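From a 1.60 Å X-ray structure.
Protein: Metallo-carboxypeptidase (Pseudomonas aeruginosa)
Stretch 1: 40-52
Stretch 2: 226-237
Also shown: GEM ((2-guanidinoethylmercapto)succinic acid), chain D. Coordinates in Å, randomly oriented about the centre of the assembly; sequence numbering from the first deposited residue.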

ATOM      1  N   ILE A  40      18.623  -4.898   8.443  1.00  5.27           N
ATOM      2  CA  ILE A  40      17.258  -4.401   8.510  1.00  6.03           C
ATOM      3  C   ILE A  40      16.769  -4.634   9.937  1.00  6.66           C
ATOM      4  O   ILE A  40      17.093  -5.651  10.564  1.00  6.68           O
ATOM      5  CB  ILE A  40      16.351  -5.143   7.495  1.00  6.59           C
ATOM      6  CG1 ILE A  40      16.948  -5.014   6.089  1.00  7.57           C
ATOM      7  CG2 ILE A  40      14.938  -4.552   7.513  1.00  7.23           C
ATOM      8  CD1 ILE A  40      16.213  -5.821   5.024  1.00 11.53           C
ATOM      9  N   ARG A  41      16.010  -3.678  10.459  1.00  5.56           N
ATOM     10  CA  ARG A  41      15.489  -3.765  11.821  1.00  7.31           C
ATOM     11  C   ARG A  41      14.105  -4.412  11.885  1.00  6.79           C
ATOM     12  O   ARG A  41      13.207  -4.057  11.119  1.00  6.59           O
ATOM     13  CB  ARG A  41      15.405  -2.363  12.433  1.00  8.26           C
ATOM     14  CG  ARG A  41      15.058  -2.334  13.918  1.00 10.55           C
ATOM     15  CD  ARG A  41      14.218  -1.105  14.244  1.00 11.75           C
ATOM     16  NE  ARG A  41      12.828  -1.290  13.831  1.00 12.07           N
ATOM     17  CZ  ARG A  41      12.125  -0.415  13.121  1.00 11.57           C
ATOM     18  NH1 ARG A  41      12.675   0.728  12.725  1.00 12.25           N
ATOM     19  NH2 ARG A  41      10.865  -0.689  12.802  1.00  9.89           N
ATOM     20  N   PRO A  42      13.913  -5.375  12.800  1.00  6.19           N
ATOM     21  CA  PRO A  42      12.605  -6.030  12.925  1.00  5.52           C
ATOM     22  C   PRO A  42      11.546  -5.042  13.427  1.00  5.50           C
ATOM     23  O   PRO A  42      11.877  -4.016  14.019  1.00  6.55           O
ATOM     24  CB  PRO A  42      12.868  -7.133  13.947  1.00  5.65           C
ATOM     25  CG  PRO A  42      14.325  -7.462  13.721  1.00  4.89           C
ATOM     26  CD  PRO A  42      14.932  -6.089  13.589  1.00  5.72           C
ATOM     27  N   ASP A  43      10.277  -5.359  13.189  1.00  7.00           N
ATOM     28  CA  ASP A  43       9.170  -4.507  13.632  1.00  6.66           C
ATOM     29  C   ASP A  43       9.230  -4.205  15.136  1.00  7.78           C
ATOM     30  O   ASP A  43       9.793  -4.980  15.914  1.00  6.03           O
ATOM     31  CB  ASP A  43       7.833  -5.177  13.298  1.00  5.71           C
ATOM     32  CG  ASP A  43       7.446  -5.017  11.838  1.00  6.77           C
ATOM     33  OD1 ASP A  43       8.255  -4.465  11.062  1.00  5.92           O
ATOM     34  OD2 ASP A  43       6.326  -5.441  11.470  1.00  7.05           O
ATOM     35  N   LEU A  44       8.626  -3.088  15.535  1.00  7.73           N
ATOM     36  CA  LEU A  44       8.609  -2.665  16.937  1.00  8.43           C
ATOM     37  C   LEU A  44       8.282  -3.791  17.908  1.00  9.35           C
ATOM     38  O   LEU A  44       8.966  -3.962  18.924  1.00  9.61           O
ATOM     39  CB  LEU A  44       7.593  -1.535  17.148  1.00 10.01           C
ATOM     40  CG  LEU A  44       8.085  -0.091  17.263  1.00 15.29           C
ATOM     41  CD1 LEU A  44       6.895   0.808  17.548  1.00 15.71           C
ATOM     42  CD2 LEU A  44       9.106   0.038  18.383  1.00 15.95           C
ATOM     43  N   ALA A  45       7.236  -4.552  17.603  1.00  8.07           N
ATOM     44  CA  ALA A  45       6.824  -5.635  18.486  1.00  9.11           C
ATOM     45  C   ALA A  45       6.549  -6.973  17.803  1.00  8.42           C
ATOM     46  O   ALA A  45       5.712  -7.749  18.266  1.00  8.11           O
ATOM     47  CB  ALA A  45       5.599  -5.197  19.298  1.00  8.82           C
ATOM     48  N   SER A  46       7.247  -7.240  16.702  1.00  8.26           N
ATOM     49  CA  SER A  46       7.106  -8.512  15.998  1.00  7.01           C
ATOM     50  C   SER A  46       8.408  -8.828  15.259  1.00  7.53           C
ATOM     51  O   SER A  46       9.234  -7.940  15.023  1.00  7.54           O
ATOM     52  CB  SER A  46       5.913  -8.496  15.029  1.00  8.69           C
ATOM     53  OG  SER A  46       6.172  -7.722  13.880  1.00  8.96           O
ATOM     54  N   GLN A  47       8.588 -10.097  14.907  1.00  8.28           N
ATOM     55  CA  GLN A  47       9.808 -10.547  14.240  1.00  9.38           C
ATOM     56  C   GLN A  47       9.959 -10.135  12.781  1.00  8.84           C
ATOM     57  O   GLN A  47      11.053 -10.217  12.222  1.00  9.10           O
ATOM     58  CB  GLN A  47       9.915 -12.076  14.324  1.00 12.32           C
ATOM     59  CG  GLN A  47       8.778 -12.805  13.616  1.00 18.72           C
ATOM     60  CD  GLN A  47       9.245 -14.044  12.880  1.00 21.95           C
ATOM     61  OE1 GLN A  47       9.742 -14.996  13.487  1.00 25.14           O
ATOM     62  NE2 GLN A  47       9.093 -14.036  11.559  1.00 25.18           N
ATOM     63  N   HIS A  48       8.866  -9.692  12.167  1.00  7.13           N
ATOM     64  CA  HIS A  48       8.887  -9.313  10.756  1.00  8.06           C
ATOM     65  C   HIS A  48       9.813  -8.178  10.362  1.00  7.67           C
ATOM     66  O   HIS A  48      10.053  -7.251  11.126  1.00  5.46           O
ATOM     67  CB  HIS A  48       7.493  -8.891  10.278  1.00  8.83           C
ATOM     68  CG  HIS A  48       6.396  -9.825  10.665  1.00  9.32           C
ATOM     69  ND1 HIS A  48       5.783  -9.783  11.899  1.00 10.09           N
ATOM     70  CD2 HIS A  48       5.782 -10.813   9.971  1.00 11.49           C
ATOM     71  CE1 HIS A  48       4.837 -10.704  11.948  1.00 12.17           C
ATOM     72  NE2 HIS A  48       4.815 -11.342  10.791  1.00 10.86           N
ATOM     73  N   PHE A  49      10.316  -8.265   9.137  1.00  8.20           N
ATOM     74  CA  PHE A  49      11.124  -7.211   8.553  1.00  7.13           C
ATOM     75  C   PHE A  49      11.382  -7.475   7.085  1.00  5.60           C
ATOM     76  O   PHE A  49      11.394  -8.624   6.637  1.00  5.64           O
ATOM     77  CB  PHE A  49      12.453  -6.981   9.302  1.00  7.60           C
ATOM     78  CG  PHE A  49      13.482  -8.071   9.131  1.00  8.70           C
ATOM     79  CD1 PHE A  49      14.402  -8.025   8.085  1.00  7.76           C
ATOM     80  CD2 PHE A  49      13.590  -9.093  10.065  1.00  8.60           C
ATOM     81  CE1 PHE A  49      15.418  -8.976   7.982  1.00  6.94           C
ATOM     82  CE2 PHE A  49      14.599 -10.047   9.971  1.00  8.12           C
ATOM     83  CZ  PHE A  49      15.518  -9.990   8.930  1.00  8.01           C
ATOM     84  N   GLN A  50      11.532  -6.385   6.342  1.00  6.44           N
ATOM     85  CA  GLN A  50      11.825  -6.415   4.912  1.00  5.70           C
ATOM     86  C   GLN A  50      12.017  -4.969   4.470  1.00  5.95           C
ATOM     87  O   GLN A  50      12.957  -4.656   3.745  1.00  4.75           O
ATOM     88  CB  GLN A  50      10.685  -7.054   4.115  1.00  4.97           C
ATOM     89  CG  GLN A  50      11.041  -7.284   2.644  1.00  6.40           C
ATOM     90  CD  GLN A  50      11.262  -8.750   2.297  1.00  5.43           C
ATOM     91  OE1 GLN A  50      11.384  -9.603   3.177  1.00  6.80           O
ATOM     92  NE2 GLN A  50      11.319  -9.044   1.001  1.00  5.91           N
ATOM     93  N   TRP A  51      11.118  -4.093   4.916  1.00  4.60           N
ATOM     94  CA  TRP A  51      11.193  -2.672   4.592  1.00  4.58           C
ATOM     95  C   TRP A  51      12.435  -2.034   5.207  1.00  5.20           C
ATOM     96  O   TRP A  51      12.787  -2.315   6.350  1.00  6.83           O
ATOM     97  CB  TRP A  51       9.931  -1.942   5.097  1.00  4.76           C
ATOM     98  CG  TRP A  51      10.062  -0.438   5.120  1.00  5.14           C
ATOM     99  CD1 TRP A  51      10.522   0.332   6.154  1.00  3.29           C
ATOM    100  CD2 TRP A  51       9.793   0.464   4.037  1.00  4.59           C
ATOM    101  NE1 TRP A  51      10.559   1.654   5.779  1.00  3.53           N
ATOM    102  CE2 TRP A  51      10.120   1.764   4.485  1.00  4.35           C
ATOM    103  CE3 TRP A  51       9.313   0.300   2.729  1.00  5.30           C
ATOM    104  CZ2 TRP A  51       9.981   2.897   3.670  1.00  2.58           C
ATOM    105  CZ3 TRP A  51       9.176   1.428   1.917  1.00  3.89           C
ATOM    106  CH2 TRP A  51       9.510   2.708   2.394  1.00  4.94           C
ATOM    107  N   PHE A  52      13.111  -1.198   4.425  1.00  5.45           N
ATOM    108  CA  PHE A  52      14.294  -0.483   4.893  1.00  4.71           C
ATOM    109  C   PHE A  52      14.224   0.919   4.307  1.00  4.15           C
ATOM    110  O   PHE A  52      13.582   1.136   3.280  1.00  4.46           O
ATOM    111  CB  PHE A  52      15.587  -1.197   4.455  1.00  5.96           C
ATOM    112  CG  PHE A  52      15.768  -1.296   2.963  1.00  5.24           C
ATOM    113  CD1 PHE A  52      16.365  -0.264   2.244  1.00  4.67           C
ATOM    114  CD2 PHE A  52      15.360  -2.438   2.280  1.00  6.11           C
ATOM    115  CE1 PHE A  52      16.555  -0.368   0.864  1.00  6.42           C
ATOM    116  CE2 PHE A  52      15.542  -2.557   0.904  1.00  5.48           C
ATOM    117  CZ  PHE A  52      16.142  -1.517   0.192  1.00  5.24           C
ATOM    118  N   PHE A 226       5.158   5.272  10.522  1.00  5.86           N
ATOM    119  CA  PHE A 226       6.108   6.195  11.130  1.00  6.42           C
ATOM    120  C   PHE A 226       7.345   5.487  11.684  1.00  7.68           C
ATOM    121  O   PHE A 226       8.465   5.988  11.558  1.00  5.72           O
ATOM    122  CB  PHE A 226       5.432   6.983  12.256  1.00  5.94           C
ATOM    123  CG  PHE A 226       6.357   7.920  12.966  1.00  8.14           C
ATOM    124  CD1 PHE A 226       6.740   9.121  12.378  1.00  8.21           C
ATOM    125  CD2 PHE A 226       6.879   7.584  14.211  1.00  8.74           C
ATOM    126  CE1 PHE A 226       7.637   9.978  13.023  1.00  9.17           C
ATOM    127  CE2 PHE A 226       7.774   8.430  14.863  1.00  9.82           C
ATOM    128  CZ  PHE A 226       8.154   9.628  14.267  1.00  9.17           C
ATOM    129  N   HIS A 227       7.148   4.326  12.300  1.00  5.76           N
ATOM    130  CA  HIS A 227       8.268   3.592  12.884  1.00  6.25           C
ATOM    131  C   HIS A 227       9.069   2.738  11.917  1.00  7.09           C
ATOM    132  O   HIS A 227       9.990   2.026  12.322  1.00  6.22           O
ATOM    133  CB  HIS A 227       7.785   2.738  14.054  1.00  8.42           C
ATOM    134  CG  HIS A 227       7.554   3.526  15.305  1.00 10.09           C
ATOM    135  ND1 HIS A 227       6.302   3.724  15.844  1.00 11.86           N
ATOM    136  CD2 HIS A 227       8.417   4.216  16.088  1.00 10.89           C
ATOM    137  CE1 HIS A 227       6.403   4.505  16.907  1.00 12.71           C
ATOM    138  NE2 HIS A 227       7.675   4.817  17.075  1.00 15.04           N
ATOM    139  N   GLY A 228       8.730   2.814  10.636  1.00  6.99           N
ATOM    140  CA  GLY A 228       9.455   2.032   9.652  1.00  5.71           C
ATOM    141  C   GLY A 228       9.229   0.534   9.761  1.00  5.56           C
ATOM    142  O   GLY A 228      10.110  -0.251   9.419  1.00  4.40           O
ATOM    143  N   ASN A 229       8.051   0.147  10.245  1.00  5.12           N
ATOM    144  CA  ASN A 229       7.675  -1.259  10.380  1.00  5.59           C
ATOM    145  C   ASN A 229       7.315  -1.795   9.000  1.00  5.47           C
ATOM    146  O   ASN A 229       7.098  -1.023   8.065  1.00  5.97           O
ATOM    147  CB  ASN A 229       6.420  -1.416  11.249  1.00  5.49           C
ATOM    148  CG  ASN A 229       6.716  -1.592  12.726  1.00  7.52           C
ATOM    149  OD1 ASN A 229       5.795  -1.838  13.516  1.00  8.36           O
ATOM    150  ND2 ASN A 229       7.979  -1.474  13.114  1.00  3.93           N
ATOM    151  N   LEU A 230       7.212  -3.115   8.893  1.00  6.02           N
ATOM    152  CA  LEU A 230       6.834  -3.754   7.640  1.00  5.79           C
ATOM    153  C   LEU A 230       5.420  -4.311   7.706  1.00  5.62           C
ATOM    154  O   LEU A 230       4.564  -4.002   6.872  1.00  4.99           O
ATOM    155  CB  LEU A 230       7.762  -4.937   7.321  1.00  6.49           C
ATOM    156  CG  LEU A 230       7.148  -5.945   6.331  1.00  4.91           C
ATOM    157  CD1 LEU A 230       7.142  -5.347   4.924  1.00  7.30           C
ATOM    158  CD2 LEU A 230       7.922  -7.253   6.350  1.00  9.59           C
ATOM    159  N   ARG A 231       5.185  -5.104   8.746  1.00  6.62           N
ATOM    160  CA  ARG A 231       3.948  -5.853   8.894  1.00  5.63           C
ATOM    161  C   ARG A 231       2.927  -5.539   9.981  1.00  4.89           C
ATOM    162  O   ARG A 231       1.718  -5.606   9.735  1.00  7.43           O
ATOM    163  CB  ARG A 231       4.349  -7.320   9.042  1.00  5.42           C
ATOM    164  CG  ARG A 231       3.237  -8.324   8.895  1.00  5.00           C
ATOM    165  CD  ARG A 231       2.926  -8.534   7.440  1.00  6.83           C
ATOM    166  NE  ARG A 231       1.798  -9.437   7.281  1.00  7.42           N
ATOM    167  CZ  ARG A 231       1.207  -9.701   6.123  1.00  9.92           C
ATOM    168  NH1 ARG A 231       1.642  -9.130   5.003  1.00 10.45           N
ATOM    169  NH2 ARG A 231       0.165 -10.519   6.092  1.00  7.65           N
ATOM    170  N   THR A 232       3.402  -5.211  11.174  1.00  5.03           N
ATOM    171  CA  THR A 232       2.501  -5.005  12.303  1.00  4.68           C
ATOM    172  C   THR A 232       2.291  -3.593  12.831  1.00  4.81           C
ATOM    173  O   THR A 232       3.047  -2.678  12.513  1.00  5.16           O
ATOM    174  CB  THR A 232       2.950  -5.892  13.481  1.00  5.41           C
ATOM    175  OG1 THR A 232       4.302  -5.569  13.843  1.00  6.01           O
ATOM    176  CG2 THR A 232       2.880  -7.365  13.090  1.00  5.08           C
ATOM    177  N   ASN A 233       1.238  -3.426  13.632  1.00  6.39           N
ATOM    178  CA  ASN A 233       0.965  -2.132  14.238  1.00  6.07           C
ATOM    179  C   ASN A 233       1.843  -2.060  15.484  1.00  7.02           C
ATOM    180  O   ASN A 233       2.648  -2.967  15.721  1.00  6.78           O
ATOM    181  CB  ASN A 233      -0.538  -1.953  14.561  1.00  6.38           C
ATOM    182  CG  ASN A 233      -1.021  -2.770  15.763  1.00  6.96           C
ATOM    183  OD1 ASN A 233      -0.333  -3.649  16.270  1.00  5.28           O
ATOM    184  ND2 ASN A 233      -2.243  -2.474  16.207  1.00  5.72           N
ATOM    185  N   ALA A 234       1.708  -0.995  16.266  1.00  8.57           N
ATOM    186  CA  ALA A 234       2.547  -0.815  17.449  1.00  7.46           C
ATOM    187  C   ALA A 234       2.499  -1.953  18.458  1.00  8.45           C
ATOM    188  O   ALA A 234       3.516  -2.263  19.077  1.00  9.22           O
ATOM    189  CB  ALA A 234       2.204   0.508  18.141  1.00  7.47           C
ATOM    190  N   ALA A 235       1.334  -2.574  18.623  1.00  7.02           N
ATOM    191  CA  ALA A 235       1.184  -3.667  19.582  1.00  6.63           C
ATOM    192  C   ALA A 235       1.695  -5.006  19.053  1.00  7.82           C
ATOM    193  O   ALA A 235       1.649  -6.016  19.759  1.00  9.14           O
ATOM    194  CB  ALA A 235      -0.285  -3.799  20.007  1.00  5.92           C
ATOM    195  N   GLY A 236       2.183  -5.015  17.817  1.00  7.43           N
ATOM    196  CA  GLY A 236       2.694  -6.244  17.233  1.00  8.13           C
ATOM    197  C   GLY A 236       1.656  -7.118  16.551  1.00  7.43           C
ATOM    198  O   GLY A 236       1.912  -8.292  16.280  1.00  9.21           O
ATOM    199  N   GLN A 237       0.489  -6.546  16.264  1.00  7.48           N
ATOM    200  CA  GLN A 237      -0.592  -7.278  15.612  1.00  6.68           C
ATOM    201  C   GLN A 237      -0.627  -7.053  14.100  1.00  6.74           C
ATOM    202  O   GLN A 237      -0.461  -5.928  13.636  1.00  6.32           O
ATOM    203  CB  GLN A 237      -1.937  -6.849  16.219  1.00  7.38           C
ATOM    204  CG  GLN A 237      -3.177  -7.435  15.545  1.00 10.27           C
ATOM    205  CD  GLN A 237      -3.241  -8.943  15.656  1.00 11.23           C
ATOM    206  OE1 GLN A 237      -3.021  -9.504  16.730  1.00 12.29           O
ATOM    207  NE2 GLN A 237      -3.553  -9.609  14.547  1.00 11.15           N
TER
HETATM  208  C8  GEM D1377      -2.265 -10.450   1.957  1.00 20.65           C
HETATM  209  S7  GEM D1377      -3.602  -9.257   1.584  1.00 27.79           S
HETATM  210  C6  GEM D1377      -4.802 -10.352   0.744  1.00 21.99           C
HETATM  211  C5  GEM D1377      -4.176 -11.534  -0.003  1.00 19.59           C
HETATM  212  N3  GEM D1377      -3.653 -12.524   0.949  1.00 18.95           N
HETATM  213  C1  GEM D1377      -4.204 -13.736   1.001  1.00 17.79           C
HETATM  214  N4  GEM D1377      -5.226 -14.028   0.202  1.00 18.93           N
HETATM  215  N2  GEM D1377      -3.747 -14.650   1.851  1.00 18.70           N
HETATM  216  C9  GEM D1377      -1.979 -10.524   3.458  1.00 19.23           C
HETATM  217  O14 GEM D1377      -2.729  -9.878   4.225  1.00 16.11           O
HETATM  218  O15 GEM D1377      -1.012 -11.230   3.810  1.00 18.70           O
HETATM  219  C10 GEM D1377      -0.992 -10.105   1.181  1.00 17.72           C
HETATM  220  C11 GEM D1377      -0.445  -8.727   1.564  1.00 15.49           C
HETATM  221  O12 GEM D1377      -0.208  -7.923   0.635  1.00  9.14           O
HETATM  222  O13 GEM D1377      -0.260  -8.513   2.780  1.00 12.44           O
HETATM  223  O   HOH W   1       5.211  -3.897  15.784  1.00  4.07           O

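The contact joins two irregular segments of one chain and buries 790 Å², both sides summed. Its polar centre is the buried carboxylate of Asp 43, which accepts three backbone amide protons from the other stretch. OD1 takes the proton of Leu 230 N at 2.8 Å, with an N-H...O angle of 161°. OD2 takes two, from Thr 232 N at 2.9 Å and 164° and from Arg 231 N at 3.0 Å and 148°. One carboxylate thus satisfies three successive backbone amides, those of Leu 230, Arg 231 and Thr 232. Asp 43 is itself held by its own backbone, since Asp 43 N donates to His 48 O at 2.8 Å.

Arg 41 supplies the opposite polarity. Its guanidinium approaches His 227 O, a carbonyl near its plane, with NH2 to O at 2.9 Å and 136°; the second bond, NH1 to His 227 O at 3.0 Å and 132°, is weak. The remaining nitrogen, NE, turns back to Pro 42 O at 2.9 Å and 157°, fixing the group from within its own stretch.

The hydroxyls form a linked set. Ser 46 OG lies 2.9 Å from Thr 232 OG1 and is also hydrogen-bonded to His 48 ND1 at 2.9 Å, and the geometry does not fix the protons along this chain. One end is clearer: Thr 232 OG1 donates to water 1 at 2.7 Å. That water also accepts from Ala 45 N at 2.8 Å and donates to Asn 233 O at 2.7 Å, so it satisfies an amide and a carbonyl from different stretches. Within stretch 2, Asn 233 OD1 receives Gln 237 N at 3.0 Å and 157°, bracing the type I turn from Asn 233 to Gly 236.

Arg 231 works in two directions. Its CG lies 3.8 Å from the centroid of the His 48 ring, 14° off the normal, a CH-pi contact over the face, while the guanidinium leads away to the ligand: NH2 donates to GEM O15 at 2.7 Å and 174°, and NH1 to GEM O13 at 3.0 Å and 141°. A second CH-pi contact sets Leu 44 CD1 3.6 Å from the His 227 ring centroid, 19° off its normal.

Leu 230 provides apolar packing, its CD2 lying 3.5 Å from Phe 49 C and 3.6 Å from Gln 50 CB. At Gly 236, CA makes a CA-H...O contact with Ala 45 O at 3.5 Å; an ideal CB there would sit 2.4 Å from Ala 45 O, a clash.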